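Local coordinates for Pyrsv_gp04 (Pyrobaculum spherical virus, PDB 2VXZ), which is of unknown function but is a winged-helix viral protein that probably binds DNA and regulates transcription, at residues E8-V11 with R12-I16; T27-I30 with Q31-G35; L36-G39 with R40-L44; Y46-E49 with K50-R53. All coordinates share one frame; numbering follows the deposited sequence.

Contact 1 of 4, residues E8-V11 with R12-I16; sequences EVLV and RLRDI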
loop_
_atom_site.group_PDB
_atom_site.type_symbol
_atom_site.label_atom_id
_atom_site.label_comp_id
_atom_site.label_asym_id
_atom_site.label_seq_id
_atom_site.Cartn_x
_atom_site.Cartn_y
_atom_site.Cartn_z
ATOM N N GLU A 8 10.303 -26.480 1.049
ATOM C CA GLU A 8 10.003 -25.221 1.706
ATOM C C GLU A 8 9.819 -24.120 0.662
ATOM O O GLU A 8 8.856 -23.378 0.728
ATOM C CB GLU A 8 11.067 -24.830 2.740
ATOM C CG GLU A 8 10.542 -23.818 3.792
ATOM C CD GLU A 8 9.430 -24.364 4.709
ATOM O OE1 GLU A 8 9.202 -25.595 4.677
ATOM O OE2 GLU A 8 8.771 -23.571 5.457
ATOM N N VAL A 9 10.708 -24.049 -0.326
ATOM C CA VAL A 9 10.630 -22.989 -1.341
ATOM C C VAL A 9 9.387 -23.127 -2.226
ATOM O O VAL A 9 8.702 -22.147 -2.477
ATOM C CB VAL A 9 11.912 -22.925 -2.210
ATOM C CG1 VAL A 9 11.711 -22.013 -3.435
ATOM C CG2 VAL A 9 13.082 -22.439 -1.365
ATOM N N LEU A 10 9.097 -24.338 -2.682
ATOM C CA LEU A 10 7.913 -24.575 -3.520
ATOM C C LEU A 10 6.621 -24.142 -2.825
ATOM O O LEU A 10 5.790 -23.447 -3.419
ATOM C CB LEU A 10 7.834 -26.049 -3.924
ATOM C CG LEU A 10 6.638 -26.453 -4.786
ATOM C CD1 LEU A 10 7.015 -27.544 -5.770
ATOM C CD2 LEU A 10 5.456 -26.903 -3.909
ATOM N N VAL A 11 6.460 -24.553 -1.571
ATOM C CA VAL A 11 5.260 -24.221 -0.797
ATOM C C VAL A 11 5.166 -22.712 -0.577
ATOM O O VAL A 11 4.118 -22.113 -0.759
ATOM C CB VAL A 11 5.257 -24.959 0.570
ATOM C CG1 VAL A 11 4.276 -24.303 1.540
ATOM C CG2 VAL A 11 4.913 -26.415 0.367
ATOM N N ARG A 12 6.281 -22.085 -0.220
ATOM C CA ARG A 12 6.275 -20.651 0.020
ATOM C C ARG A 12 6.010 -19.825 -1.235
ATOM O O ARG A 12 5.307 -18.845 -1.173
ATOM C CB ARG A 12 7.596 -20.207 0.665
ATOM C CG ARG A 12 7.908 -20.900 1.994
ATOM C CD ARG A 12 6.756 -20.900 2.959
ATOM N NE ARG A 12 7.205 -20.709 4.343
ATOM C CZ ARG A 12 6.484 -20.111 5.289
ATOM N NH1 ARG A 12 5.269 -19.674 5.021
ATOM N NH2 ARG A 12 6.967 -19.965 6.511
ATOM N N LEU A 13 6.569 -20.225 -2.373
ATOM C CA LEU A 13 6.305 -19.514 -3.628
ATOM C C LEU A 13 4.824 -19.577 -3.960
ATOM O O LEU A 13 4.220 -18.574 -4.338
ATOM C CB LEU A 13 7.107 -20.118 -4.776
ATOM C CG LEU A 13 8.617 -19.895 -4.707
ATOM C CD1 LEU A 13 9.313 -20.688 -5.801
ATOM C CD2 LEU A 13 8.983 -18.422 -4.795
ATOM N N ARG A 14 4.257 -20.773 -3.813
ATOM C CA ARG A 14 2.835 -21.045 -4.055
ATOM C C ARG A 14 1.959 -20.174 -3.141
ATOM O O ARG A 14 0.986 -19.549 -3.584
ATOM C CB ARG A 14 2.617 -22.544 -3.778
ATOM C CG ARG A 14 1.303 -23.153 -4.123
ATOM C CD ARG A 14 1.400 -24.682 -3.937
ATOM N NE ARG A 14 1.898 -25.386 -5.128
ATOM C CZ ARG A 14 2.367 -26.636 -5.135
ATOM N NH1 ARG A 14 2.457 -27.344 -4.011
ATOM N NH2 ARG A 14 2.765 -27.185 -6.278
ATOM N N ASP A 15 2.331 -20.121 -1.872
ATOM C CA ASP A 15 1.611 -19.324 -0.893
ATOM C C ASP A 15 1.647 -17.826 -1.176
ATOM O O ASP A 15 0.633 -17.158 -1.013
ATOM C CB ASP A 15 2.126 -19.594 0.518
ATOM C CG ASP A 15 1.787 -21.005 1.010
ATOM O OD1 ASP A 15 1.012 -21.739 0.360
ATOM O OD2 ASP A 15 2.330 -21.377 2.049
ATOM N N ILE A 16 2.786 -17.307 -1.628
ATOM C CA ILE A 16 2.897 -15.874 -1.921
ATOM C C ILE A 16 1.984 -15.539 -3.105
ATOM O O ILE A 16 1.230 -14.570 -3.065
ATOM C CB ILE A 16 4.354 -15.460 -2.220
ATOM C CG1 ILE A 16 5.211 -15.563 -0.954
ATOM C CG2 ILE A 16 4.420 -14.014 -2.747
ATOM C CD1 ILE A 16 6.723 -15.429 -1.221
HETATM O O HOH W 1 8.079 -21.957 8.033
#

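Contact 2 of 4, residues T27-I30 with Q31-G35; sequences TSLI and QQRLG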
loop_
_atom_site.group_PDB
_atom_site.type_symbol
_atom_site.label_atom_id
_atom_site.label_comp_id
_atom_site.label_asym_id
_atom_site.label_seq_id
_atom_site.Cartn_x
_atom_site.Cartn_y
_atom_site.Cartn_z
ATOM N N THR A 27 5.799 -6.236 0.905
ATOM C CA THR A 27 6.614 -7.296 1.472
ATOM C C THR A 27 6.364 -7.434 2.978
ATOM O O THR A 27 6.309 -8.551 3.496
ATOM C CB THR A 27 8.116 -7.061 1.174
ATOM O OG1 THR A 27 8.292 -6.951 -0.244
ATOM C CG2 THR A 27 8.966 -8.208 1.706
ATOM N N SER A 28 6.186 -6.316 3.689
ATOM C CA SER A 28 5.898 -6.399 5.125
ATOM C C SER A 28 4.621 -7.177 5.434
ATOM O O SER A 28 4.587 -7.946 6.391
ATOM C CB SER A 28 5.842 -5.018 5.785
ATOM O OG SER A 28 4.922 -4.186 5.121
ATOM N N LEU A 29 3.580 -6.988 4.628
ATOM C CA LEU A 29 2.340 -7.716 4.856
ATOM C C LEU A 29 2.526 -9.191 4.527
ATOM O O LEU A 29 2.071 -10.062 5.281
ATOM C CB LEU A 29 1.194 -7.132 4.039
ATOM C CG LEU A 29 -0.175 -7.771 4.267
ATOM C CD1 LEU A 29 -0.576 -7.779 5.746
ATOM C CD2 LEU A 29 -1.241 -7.059 3.426
ATOM N N ILE A 30 3.206 -9.473 3.414
ATOM C CA ILE A 30 3.530 -10.868 3.045
ATOM C C ILE A 30 4.306 -11.577 4.154
ATOM O O ILE A 30 3.950 -12.686 4.557
ATOM C CB ILE A 30 4.312 -10.916 1.685
ATOM C CG1 ILE A 30 3.408 -10.416 0.562
ATOM C CG2 ILE A 30 4.803 -12.349 1.374
ATOM C CD1 ILE A 30 4.132 -9.990 -0.708
ATOM N N GLN A 31 5.373 -10.945 4.657
ATOM C CA GLN A 31 6.150 -11.504 5.769
ATOM C C GLN A 31 5.282 -11.861 6.961
ATOM O O GLN A 31 5.419 -12.940 7.531
ATOM C CB GLN A 31 7.174 -10.507 6.290
ATOM C CG GLN A 31 8.265 -10.185 5.356
ATOM C CD GLN A 31 9.006 -8.945 5.807
ATOM O OE1 GLN A 31 9.177 -7.999 5.048
ATOM N NE2 GLN A 31 9.415 -8.934 7.072
ATOM N N GLN A 32 4.420 -10.925 7.342
ATOM C CA GLN A 32 3.564 -11.087 8.511
ATOM C C GLN A 32 2.570 -12.223 8.310
ATOM O O GLN A 32 2.444 -13.116 9.172
ATOM C CB GLN A 32 2.837 -9.777 8.834
ATOM C CG GLN A 32 1.983 -9.843 10.105
ATOM C CD GLN A 32 0.586 -10.385 9.882
ATOM O OE1 GLN A 32 -0.075 -10.057 8.899
ATOM N NE2 GLN A 32 0.123 -11.216 10.810
ATOM N N ARG A 33 1.891 -12.202 7.165
ATOM C CA ARG A 33 0.825 -13.148 6.893
ATOM C C ARG A 33 1.334 -14.565 6.847
ATOM O O ARG A 33 0.647 -15.478 7.302
ATOM C CB ARG A 33 0.134 -12.810 5.570
ATOM C CG ARG A 33 -0.788 -11.617 5.655
ATOM C CD ARG A 33 -2.043 -11.953 6.420
ATOM N NE ARG A 33 -2.943 -10.812 6.530
ATOM C CZ ARG A 33 -3.810 -10.427 5.603
ATOM N NH1 ARG A 33 -3.914 -11.077 4.449
ATOM N NH2 ARG A 33 -4.571 -9.366 5.827
ATOM N N LEU A 34 2.535 -14.742 6.297
ATOM C CA LEU A 34 3.098 -16.069 6.078
ATOM C C LEU A 34 4.130 -16.496 7.118
ATOM O O LEU A 34 4.656 -17.602 7.037
ATOM C CB LEU A 34 3.696 -16.139 4.671
ATOM C CG LEU A 34 2.726 -15.861 3.524
ATOM C CD1 LEU A 34 3.382 -16.110 2.178
ATOM C CD2 LEU A 34 1.480 -16.710 3.660
ATOM N N GLY A 35 4.419 -15.640 8.089
ATOM C CA GLY A 35 5.384 -15.975 9.149
ATOM C C GLY A 35 6.803 -16.150 8.639
ATOM O O GLY A 35 7.552 -16.997 9.148
#

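Contact 3 of 4, residues L36-G39 with R40-L44; sequences LSHG and RAKAL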
loop_
_atom_site.group_PDB
_atom_site.type_symbol
_atom_site.label_atom_id
_atom_site.label_comp_id
_atom_site.label_asym_id
_atom_site.label_seq_id
_atom_site.Cartn_x
_atom_site.Cartn_y
_atom_site.Cartn_z
ATOM N N LEU A 36 7.170 -15.333 7.656
ATOM C CA LEU A 36 8.505 -15.368 7.051
ATOM C C LEU A 36 9.424 -14.343 7.681
ATOM O O LEU A 36 8.967 -13.297 8.116
ATOM C CB LEU A 36 8.418 -15.065 5.559
ATOM C CG LEU A 36 7.819 -16.168 4.684
ATOM C CD1 LEU A 36 7.449 -15.646 3.294
ATOM C CD2 LEU A 36 8.767 -17.365 4.594
ATOM N N SER A 37 10.723 -14.635 7.724
ATOM C CA SER A 37 11.719 -13.589 7.987
ATOM C C SER A 37 11.760 -12.561 6.840
ATOM O O SER A 37 11.338 -12.830 5.720
ATOM C CB SER A 37 13.105 -14.190 8.121
ATOM O OG SER A 37 13.376 -15.039 7.021
ATOM N N HIS A 38 12.299 -11.384 7.117
ATOM C CA HIS A 38 12.471 -10.389 6.063
ATOM C C HIS A 38 13.261 -10.965 4.880
ATOM O O HIS A 38 12.854 -10.799 3.720
ATOM C CB HIS A 38 13.180 -9.158 6.607
ATOM C CG HIS A 38 13.207 -8.007 5.655
ATOM N ND1 HIS A 38 12.118 -7.650 4.890
ATOM C CD2 HIS A 38 14.181 -7.113 5.364
ATOM C CE1 HIS A 38 12.424 -6.594 4.157
ATOM N NE2 HIS A 38 13.669 -6.248 4.429
ATOM N N GLY A 39 14.378 -11.630 5.191
ATOM C CA GLY A 39 15.277 -12.179 4.185
ATOM C C GLY A 39 14.623 -13.210 3.289
ATOM O O GLY A 39 14.754 -13.135 2.076
ATOM N N ARG A 40 13.937 -14.185 3.887
ATOM C CA ARG A 40 13.254 -15.224 3.109
ATOM C C ARG A 40 12.186 -14.605 2.203
ATOM O O ARG A 40 12.094 -14.955 1.022
ATOM C CB ARG A 40 12.643 -16.295 4.017
ATOM C CG ARG A 40 13.676 -17.191 4.676
ATOM C CD ARG A 40 13.020 -18.371 5.380
ATOM N NE ARG A 40 14.018 -19.276 5.956
ATOM C CZ ARG A 40 14.617 -19.105 7.138
ATOM N NH1 ARG A 40 14.371 -18.045 7.900
ATOM N NH2 ARG A 40 15.493 -20.006 7.568
ATOM N N ALA A 41 11.386 -13.679 2.732
ATOM C CA ALA A 41 10.336 -13.068 1.912
ATOM C C ALA A 41 10.941 -12.347 0.711
ATOM O O ALA A 41 10.479 -12.496 -0.424
ATOM C CB ALA A 41 9.454 -12.112 2.741
ATOM N N LYS A 42 11.982 -11.564 0.953
ATOM C CA LYS A 42 12.629 -10.855 -0.139
ATOM C C LYS A 42 13.251 -11.816 -1.155
ATOM O O LYS A 42 13.193 -11.566 -2.351
ATOM C CB LYS A 42 13.665 -9.869 0.405
ATOM C CG LYS A 42 13.010 -8.656 1.073
ATOM C CD LYS A 42 13.945 -7.482 1.167
ATOM C CE LYS A 42 14.253 -6.895 -0.213
ATOM N NZ LYS A 42 13.073 -6.184 -0.784
ATOM N N ALA A 43 13.853 -12.911 -0.691
ATOM C CA ALA A 43 14.509 -13.865 -1.595
ATOM C C ALA A 43 13.462 -14.551 -2.463
ATOM O O ALA A 43 13.664 -14.741 -3.659
ATOM C CB ALA A 43 15.337 -14.909 -0.807
ATOM N N LEU A 44 12.328 -14.895 -1.860
ATOM C CA LEU A 44 11.243 -15.566 -2.582
ATOM C C LEU A 44 10.600 -14.646 -3.610
ATOM O O LEU A 44 10.252 -15.080 -4.711
ATOM C CB LEU A 44 10.190 -16.053 -1.609
ATOM C CG LEU A 44 10.617 -17.236 -0.749
ATOM C CD1 LEU A 44 9.747 -17.344 0.503
ATOM C CD2 LEU A 44 10.603 -18.531 -1.547
#

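Contact 4 of 4, residues Y46-E49 with K50-R53; sequences YVLE and KEGR. With GOL (glycerol), chain C.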
loop_
_atom_site.group_PDB
_atom_site.type_symbol
_atom_site.label_atom_id
_atom_site.label_comp_id
_atom_site.label_asym_id
_atom_site.label_seq_id
_atom_site.Cartn_x
_atom_site.Cartn_y
_atom_site.Cartn_z
ATOM N N TYR A 46 12.076 -12.154 -5.071
ATOM C CA TYR A 46 13.076 -12.101 -6.122
ATOM C C TYR A 46 12.968 -13.276 -7.111
ATOM O O TYR A 46 13.029 -13.087 -8.340
ATOM C CB TYR A 46 14.468 -12.070 -5.491
ATOM C CG TYR A 46 15.596 -12.131 -6.488
ATOM C CD1 TYR A 46 15.902 -11.037 -7.287
ATOM C CD2 TYR A 46 16.360 -13.276 -6.630
ATOM C CE1 TYR A 46 16.943 -11.094 -8.207
ATOM C CE2 TYR A 46 17.401 -13.337 -7.545
ATOM C CZ TYR A 46 17.681 -12.244 -8.328
ATOM O OH TYR A 46 18.724 -12.314 -9.229
ATOM N N VAL A 47 12.830 -14.484 -6.583
ATOM C CA VAL A 47 12.682 -15.656 -7.427
ATOM C C VAL A 47 11.443 -15.528 -8.327
ATOM O O VAL A 47 11.512 -15.828 -9.518
ATOM C CB VAL A 47 12.623 -16.946 -6.586
ATOM C CG1 VAL A 47 12.186 -18.132 -7.435
ATOM C CG2 VAL A 47 13.990 -17.217 -5.947
ATOM N N LEU A 48 10.324 -15.096 -7.750
ATOM C CA LEU A 48 9.082 -14.873 -8.521
ATOM C C LEU A 48 9.248 -13.806 -9.612
ATOM O O LEU A 48 8.739 -13.967 -10.734
ATOM C CB LEU A 48 7.918 -14.501 -7.599
ATOM C CG LEU A 48 7.399 -15.626 -6.697
ATOM C CD1 LEU A 48 6.378 -15.077 -5.691
ATOM C CD2 LEU A 48 6.791 -16.789 -7.507
ATOM N N GLU A 49 9.975 -12.744 -9.283
ATOM C CA GLU A 49 10.240 -11.650 -10.217
ATOM C C GLU A 49 11.076 -12.154 -11.393
ATOM O O GLU A 49 10.792 -11.838 -12.546
ATOM C CB GLU A 49 10.952 -10.520 -9.472
ATOM C CG GLU A 49 10.945 -9.156 -10.131
ATOM C CD GLU A 49 11.444 -8.068 -9.170
ATOM O OE1 GLU A 49 12.262 -8.385 -8.274
ATOM O OE2 GLU A 49 11.013 -6.909 -9.302
ATOM N N LYS A 50 12.101 -12.948 -11.101
ATOM C CA LYS A 50 12.958 -13.508 -12.145
ATOM C C LYS A 50 12.180 -14.461 -13.046
ATOM O O LYS A 50 12.441 -14.533 -14.239
ATOM C CB LYS A 50 14.153 -14.236 -11.528
ATOM C CG LYS A 50 15.172 -13.297 -10.887
ATOM C CD LYS A 50 16.094 -12.621 -11.910
ATOM C CE LYS A 50 16.952 -13.631 -12.654
ATOM N NZ LYS A 50 18.327 -13.126 -12.939
ATOM N N GLU A 51 11.223 -15.176 -12.459
ATOM C CA GLU A 51 10.326 -16.064 -13.192
ATOM C C GLU A 51 9.195 -15.332 -13.931
ATOM O O GLU A 51 8.396 -15.969 -14.621
ATOM C CB GLU A 51 9.721 -17.085 -12.232
ATOM C CG GLU A 51 10.712 -18.131 -11.729
ATOM C CD GLU A 51 10.079 -19.112 -10.756
ATOM O OE1 GLU A 51 8.882 -18.937 -10.426
ATOM O OE2 GLU A 51 10.782 -20.049 -10.317
ATOM N N GLY A 52 9.119 -14.013 -13.775
ATOM C CA GLY A 52 8.094 -13.208 -14.440
ATOM C C GLY A 52 6.717 -13.235 -13.776
ATOM O O GLY A 52 5.758 -12.692 -14.331
ATOM N N ARG A 53 6.625 -13.825 -12.585
ATOM C CA ARG A 53 5.329 -14.046 -11.905
ATOM C C ARG A 53 4.849 -12.871 -11.063
ATOM O O ARG A 53 3.656 -12.766 -10.771
ATOM C CB ARG A 53 5.396 -15.278 -10.997
ATOM C CG ARG A 53 5.729 -16.592 -11.692
ATOM C CD ARG A 53 4.712 -16.973 -12.769
ATOM N NE ARG A 53 3.336 -17.126 -12.279
ATOM C CZ ARG A 53 2.769 -18.277 -11.899
ATOM N NH1 ARG A 53 3.452 -19.415 -11.902
ATOM N NH2 ARG A 53 1.500 -18.292 -11.501
HETATM C C1 GOL C . 11.238 -12.695 -17.213
HETATM O O1 GOL C . 12.066 -13.622 -17.900
HETATM C C2 GOL C . 11.924 -11.999 -16.041
HETATM O O2 GOL C . 13.303 -12.295 -15.990
HETATM C C3 GOL C . 11.699 -10.495 -16.115
HETATM O O3 GOL C . 12.105 -9.863 -14.921
#

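Contact 1 of 4, residues E8-V11 with R12-I16
Arg12 folds back against Glu8, one helical turn earlier. CB sits beside Glu8 O, the same oxygen that accepts Arg12 N at 3.0 Å. CG, on the side of the backbone N (chi1 -58°), is pressed against that carbonyl, with CG 2.9 Å from Glu8 O. CD still lies near Glu8 O, and bends at chi2 and chi3 carry NE to the carboxylate, where Arg12 NE and Glu8 OE2 form a long salt bridge of 3.4 Å. The carboxylate and guanidinium planes stand 87° apart, so this is no flat two-pronged pairing. At the tip a water closes a loop: it donates to Glu8 OE2 at 3.1 Å and accepts a weak bond from Arg12 NH2. NH1 turns elsewhere, to the backbone oxygen of Leu34.

The helix concerned, 7-20, is the first of a winged-helix fold, and the i to i+4 pairs along it divide by what they face. On the inner flank Val9 CG1 rests on Leu13 CD1 at 3.6 Å, and Leu13 goes on to touch Leu44 and Leu48 of helix 38-50. On the outer side Leu10 CD2 lies over one face of the Arg14 guanidinium, although the 3.0 Å approach of Leu10 CD2 to Arg14 NH1 is too short to be trusted. Val11 CG1 runs alongside Asp15, 3.6 Å from Asp15 OD2, and Asp15 also touches Leu34 of helix 27-34.

Contact 2 of 4, residues T27-I30 with Q31-G35
Leu29 lays its CD1 over one face of the Arg33 guanidinium and along the aliphatic part of the same chain, with CD1 3.8 Å from Arg33 CG and 3.9 Å from Arg33 NE. The two side chains run the same way: CG of Leu29 lies opposite its backbone N (chi1 -177°), which sends the isobutyl group forward along the helix, and the bend at chi2 of Arg33 brings the arginine beside it.

On the other side of the helix, Gln31 reaches back over Thr27. Its extended chain passes across the threonine and sets OE1 3.4 Å from Thr27 CG2; OE1 itself accepts from His38 ND1, which fixes the amide. The backbone beneath is firm, Gln31 N donating to Thr27 O at 2.8 Å with an almost straight N-H...O angle of 174°. Ile30 and Leu34 add a looser apolar pair, Ile30 CG2 lying 4.1 Å from Leu34 CD1.

The helix is closed by a Schellman motif. Gly35 takes positive phi (66°); Leu36 N probably bonds back to Gln31 O, and Gly35 N adds a weak bond of 3.4 Å to Gln32 O.

Helix 27-34 is the first helix of the helix-turn-helix in a winged-helix fold. Ile30 and Leu34 pack on Ile16 of helix 7-20, Thr27 touches Ala41 and Ile45 of helix 38-50, and Thr27 and Ile30 both meet Val65 of strand 62-66.

Contact 3 of 4, residues L36-G39 with R40-L44
Leu36 drops its isobutyl group onto the start of helix 38-50 and makes the packed inner part of this contact. CD1 does most of the work, lying 4.1 Å from Ala41 CB and 4.0 Å from Leu44 CD1, with the leucine chains meeting at about a right angle; CD2 covers Arg40 CB. Ala41 and Leu44 are both buried, Ala41 against Thr27 and Gln31 of helix 27-34 and Leu44 against Leu13 and Ile16 of helix 7-20.

Beside this apolar seam Ser37 caps the helix. Its OG, tucked between the backbone N and the carbonyl carbon (chi1 51°), accepts from Arg40 N at 3.3 Å. The arginine's chain runs out extended from CG to NE, and the turn at its end lets NH1 donate to the same OG, also at 3.3 Å. One hydroxyl oxygen thus takes two N-H groups from a single residue, and the second bond holds the end of the arginine near the cap. Ser37 O meanwhile receives Ala41 N, beginning the regular i to i+4 bonds of the helix.

The solvent side is different. His38 is exposed and offers one ring face to Lys42: CG of the lysine stands 4.1 Å from the ring centroid, 27° off the normal, a CH-pi contact, and Lys42 CD is 3.5 Å from His38 CE1. Only the methylenes touch; bends at chi3 and chi4 lead NZ away, close to Arg56. His38 ND1, by contrast, is held by Gln31 OE1.

Here the serine-capped start, directly after a short turn, is that of the second helix of a helix-turn-helix, commonly the recognition helix in winged-helix proteins; 38-50 probably has that role.

Contact 4 of 4, residues Y46-E49 with K50-R53
Tyr46 and Lys50 lie side by side on the last turn of helix 38-50, just where a Schellman motif ends it and the chain leaves for the wing of the winged-helix fold. The motif's hydrogen bonds overlap: Arg53 N reaches back to Leu48 O at 2.8 Å, and within that closure Gly52 N meets Glu49 O at 3.0 Å, approaching from above the carbonyl plane. Positive phi at Gly52 (79°) makes the reversal possible. Ordinary helical bonds precede it, such as Lys50 N to Tyr46 O.

The CH-pi contact is well formed. Lys50 CG stands over one face of the Tyr46 ring, 3.9 Å from its centroid and 19° off the normal, and CD continues toward the phenol end, 3.8 Å from OH.

Apolar and van der Waals contacts are slighter. Leu48 CD2 comes within 4.1 Å of Arg53 CB, while the rest of Leu48 faces Leu13, Ile16 and Leu17 of helix 7-20. Val47 sets a methyl, CG1, against the carboxylate of Glu51, which also has a weak bond to His5.

Glycerol, probably from the crystallisation liquor, sits at the helix's carboxyl end: its O2 donates to Lys50 O at 3.0 Å, and its O3 weakly to Glu49 O at 3.4 Å.

How the contacts relate
All four contacts are local, made within single helices or at their ends, yet they meet round one small winged-helix core. Contacts 1 and 4 are mainly surface, contacts 2 and 3 partly buried. Ile16 connects them, packing on Ile30 and Leu34 of contact 2, Leu44 of contact 3 and Leu48 of contact 4. Contacts 3 and 4 share helix 38-50, one at its capped start and the other at its end; contacts 2 and 3 join across the turn of the helix-turn-helix. Chemistry follows place: contact 1 pairs charges at the surface, contact 3 caps a helix start with a serine, contacts 3 and 4 each lay a lysine on a ring, and contacts 2 and 4 close helices at a glycine.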